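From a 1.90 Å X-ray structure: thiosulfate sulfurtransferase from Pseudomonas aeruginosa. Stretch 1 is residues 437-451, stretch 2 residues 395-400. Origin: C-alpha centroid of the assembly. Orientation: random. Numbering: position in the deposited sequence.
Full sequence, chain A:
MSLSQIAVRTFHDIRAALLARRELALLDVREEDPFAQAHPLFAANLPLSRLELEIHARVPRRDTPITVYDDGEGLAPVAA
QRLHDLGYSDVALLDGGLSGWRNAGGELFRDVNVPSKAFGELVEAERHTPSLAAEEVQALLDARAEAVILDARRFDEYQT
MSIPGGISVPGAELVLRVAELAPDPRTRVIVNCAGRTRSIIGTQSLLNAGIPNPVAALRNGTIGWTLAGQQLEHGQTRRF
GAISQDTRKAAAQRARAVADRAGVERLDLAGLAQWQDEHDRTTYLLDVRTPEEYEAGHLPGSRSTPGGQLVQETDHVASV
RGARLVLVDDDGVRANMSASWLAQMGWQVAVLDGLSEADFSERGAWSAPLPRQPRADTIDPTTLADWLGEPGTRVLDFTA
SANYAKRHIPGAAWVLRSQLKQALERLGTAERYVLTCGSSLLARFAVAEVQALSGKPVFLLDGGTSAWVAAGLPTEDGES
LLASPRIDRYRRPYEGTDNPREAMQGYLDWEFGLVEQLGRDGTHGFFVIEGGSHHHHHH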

# COMPACT_ATOMS: atom_id res chain seq x y z
N CYS A 437 9.66 13.43 -15.12
CA CYS A 437 8.78 12.90 -14.08
C CYS A 437 9.23 13.67 -12.85
O CYS A 437 10.02 14.61 -12.97
CB CYS A 437 8.95 11.38 -13.88
SG CYS A 437 10.53 10.80 -13.25
N GLY A 438 8.72 13.31 -11.67
CA GLY A 438 9.09 14.03 -10.47
C GLY A 438 10.57 14.33 -10.32
O GLY A 438 10.97 15.48 -10.15
N SER A 439 11.40 13.28 -10.40
CA SER A 439 12.84 13.42 -10.22
C SER A 439 13.66 12.96 -11.42
O SER A 439 14.88 13.09 -11.40
CB SER A 439 13.27 12.62 -9.00
OG SER A 439 13.01 11.24 -9.21
N SER A 440 12.98 12.39 -12.42
CA SER A 440 13.59 11.86 -13.65
C SER A 440 13.88 10.36 -13.52
O SER A 440 14.30 9.73 -14.49
CB SER A 440 14.89 12.59 -14.01
OG SER A 440 15.99 12.10 -13.26
N LEU A 441 13.62 9.80 -12.35
CA LEU A 441 13.88 8.38 -12.12
C LEU A 441 13.10 7.44 -13.03
O LEU A 441 13.68 6.60 -13.70
CB LEU A 441 13.60 8.01 -10.66
CG LEU A 441 13.85 6.54 -10.33
CD1 LEU A 441 15.27 6.15 -10.69
CD2 LEU A 441 13.59 6.29 -8.85
N LEU A 442 11.77 7.58 -13.04
CA LEU A 442 10.96 6.71 -13.88
C LEU A 442 11.17 6.99 -15.36
O LEU A 442 11.20 6.06 -16.17
CB LEU A 442 9.48 6.85 -13.54
CG LEU A 442 8.55 5.99 -14.42
CD1 LEU A 442 9.09 4.57 -14.54
CD2 LEU A 442 7.15 5.99 -13.82
N ALA A 443 11.33 8.26 -15.71
CA ALA A 443 11.53 8.63 -17.11
C ALA A 443 12.80 8.02 -17.69
O ALA A 443 12.85 7.69 -18.88
CB ALA A 443 11.57 10.16 -17.24
N ARG A 444 13.83 7.87 -16.86
CA ARG A 444 15.10 7.29 -17.30
C ARG A 444 14.92 5.87 -17.81
O ARG A 444 15.56 5.47 -18.79
CB ARG A 444 16.12 7.30 -16.14
CG ARG A 444 17.47 6.68 -16.49
CD ARG A 444 18.43 6.69 -15.31
NE ARG A 444 18.98 8.01 -15.00
CZ ARG A 444 19.98 8.58 -15.66
NH1 ARG A 444 20.58 7.95 -16.66
NH2 ARG A 444 20.41 9.79 -15.30
N PHE A 445 14.06 5.09 -17.16
CA PHE A 445 13.82 3.71 -17.57
C PHE A 445 13.02 3.63 -18.86
O PHE A 445 12.94 2.56 -19.48
CB PHE A 445 13.09 2.96 -16.46
CG PHE A 445 13.98 2.53 -15.33
CD1 PHE A 445 14.76 1.38 -15.44
CD2 PHE A 445 14.07 3.29 -14.17
CE1 PHE A 445 15.62 1.00 -14.41
CE2 PHE A 445 14.92 2.92 -13.14
CZ PHE A 445 15.70 1.77 -13.26
N ALA A 446 12.45 4.75 -19.28
CA ALA A 446 11.64 4.79 -20.50
C ALA A 446 12.38 5.29 -21.74
O ALA A 446 11.86 5.18 -22.85
CB ALA A 446 10.40 5.65 -20.26
N VAL A 447 13.58 5.83 -21.55
CA VAL A 447 14.35 6.35 -22.68
C VAL A 447 14.52 5.35 -23.83
O VAL A 447 14.22 5.67 -24.98
CB VAL A 447 15.74 6.84 -22.22
CG1 VAL A 447 16.57 7.28 -23.43
CG2 VAL A 447 15.58 8.00 -21.25
N ALA A 448 14.99 4.15 -23.51
CA ALA A 448 15.22 3.13 -24.53
C ALA A 448 13.98 2.82 -25.37
O ALA A 448 14.08 2.66 -26.59
CB ALA A 448 15.76 1.85 -23.89
N GLU A 449 12.83 2.72 -24.72
CA GLU A 449 11.60 2.41 -25.45
C GLU A 449 11.17 3.56 -26.35
O GLU A 449 10.75 3.35 -27.48
CB GLU A 449 10.45 2.08 -24.49
CG GLU A 449 9.27 1.48 -25.23
CD GLU A 449 8.12 1.07 -24.34
OE1 GLU A 449 8.32 0.88 -23.12
OE2 GLU A 449 7.00 0.92 -24.87
N VAL A 450 11.28 4.79 -25.85
CA VAL A 450 10.90 5.93 -26.67
C VAL A 450 11.81 6.01 -27.90
O VAL A 450 11.35 6.28 -29.01
CB VAL A 450 10.97 7.25 -25.88
CG1 VAL A 450 10.62 8.42 -26.79
CG2 VAL A 450 9.99 7.20 -24.69
N GLN A 451 13.09 5.74 -27.71
CA GLN A 451 14.03 5.77 -28.83
C GLN A 451 13.66 4.70 -29.85
O GLN A 451 13.66 4.95 -31.06
CB GLN A 451 15.46 5.51 -28.36
CG GLN A 451 16.04 6.58 -27.46
CD GLN A 451 17.40 6.19 -26.94
OE1 GLN A 451 17.58 5.12 -26.38
NE2 GLN A 451 18.38 7.07 -27.13
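Stretch 2 395-400: VLDFTA

Stretch 2 leaves a β-strand (L396 and D397, phi/psi near -110/120) and turns at F398 (-96/-1) into an extended T399 and A400, the latter at the N-cap position of a helix. It runs counter to stretch 1: its C-terminal residues lie beside the loop at C437, and L396 lies beside V450. No hydrogen bond links the two directly, and the contact, which buries 348 Å² in total, is mainly apolar.

At C437, whose CA is 4.5 Å from the CA of T399, the backbone is fully extended. Its CA lies 3.7 Å from D397 OD1, the same oxygen that accepts a hydrogen bond from T399 N (3.2 Å), and its CB is 4.2 Å from F398 CB. G438 N donates to a water 2.7 Å away, which also bonds T399 OG1 at 2.8 Å and so bridges the two loops. S439 to L441 make no contact. L442 then points toward stretch 2, its CD2 3.8 Å from F398 O and its CG 4.3 Å from F398 CB. Farther along, the F398 ring meets A443 CB (4.0 Å from CD2) and A446 CB (3.7 Å from CZ), both obliquely. Beyond the kink at A448 and E449, V450 CG2 reaches the ring edge, 4.4 Å from F398 CZ, and lies equally far from L396 CD1.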

# COMPACT_ATOMS: atom_id res chain seq x y z
N VAL A 395 7.67 17.02 -25.02
CA VAL A 395 7.97 16.69 -23.64
C VAL A 395 6.95 15.68 -23.15
O VAL A 395 5.75 15.91 -23.23
CB VAL A 395 7.92 17.94 -22.74
CG1 VAL A 395 8.15 17.54 -21.28
CG2 VAL A 395 8.98 18.94 -23.19
N LEU A 396 7.44 14.54 -22.65
CA LEU A 396 6.58 13.49 -22.12
C LEU A 396 6.75 13.42 -20.61
O LEU A 396 7.88 13.31 -20.12
CB LEU A 396 6.97 12.14 -22.75
CG LEU A 396 6.94 12.06 -24.27
CD1 LEU A 396 7.25 10.63 -24.71
CD2 LEU A 396 5.57 12.50 -24.79
N ASP A 397 5.64 13.48 -19.88
CA ASP A 397 5.65 13.45 -18.42
C ASP A 397 5.16 12.08 -17.93
O ASP A 397 4.02 11.69 -18.18
CB ASP A 397 4.73 14.54 -17.88
CG ASP A 397 5.02 14.89 -16.43
OD1 ASP A 397 5.61 14.06 -15.71
OD2 ASP A 397 4.64 16.01 -16.01
N PHE A 398 6.03 11.37 -17.21
CA PHE A 398 5.71 10.04 -16.70
C PHE A 398 5.22 10.00 -15.25
O PHE A 398 4.91 8.92 -14.73
CB PHE A 398 6.94 9.13 -16.83
CG PHE A 398 7.28 8.79 -18.25
CD1 PHE A 398 6.82 7.60 -18.82
CD2 PHE A 398 8.02 9.66 -19.04
CE1 PHE A 398 7.09 7.29 -20.15
CE2 PHE A 398 8.30 9.36 -20.38
CZ PHE A 398 7.83 8.18 -20.93
N THR A 399 5.15 11.15 -14.59
CA THR A 399 4.68 11.18 -13.21
C THR A 399 3.21 10.74 -13.17
O THR A 399 2.56 10.66 -14.21
CB THR A 399 4.81 12.59 -12.59
OG1 THR A 399 4.61 12.52 -11.17
CG2 THR A 399 3.77 13.53 -13.18
N ALA A 400 2.69 10.45 -11.98
CA ALA A 400 1.30 10.02 -11.86
C ALA A 400 0.38 11.11 -12.40
O ALA A 400 0.65 12.30 -12.23
CB ALA A 400 0.97 9.74 -10.39
O HOH W 1 7.12 11.43 -10.49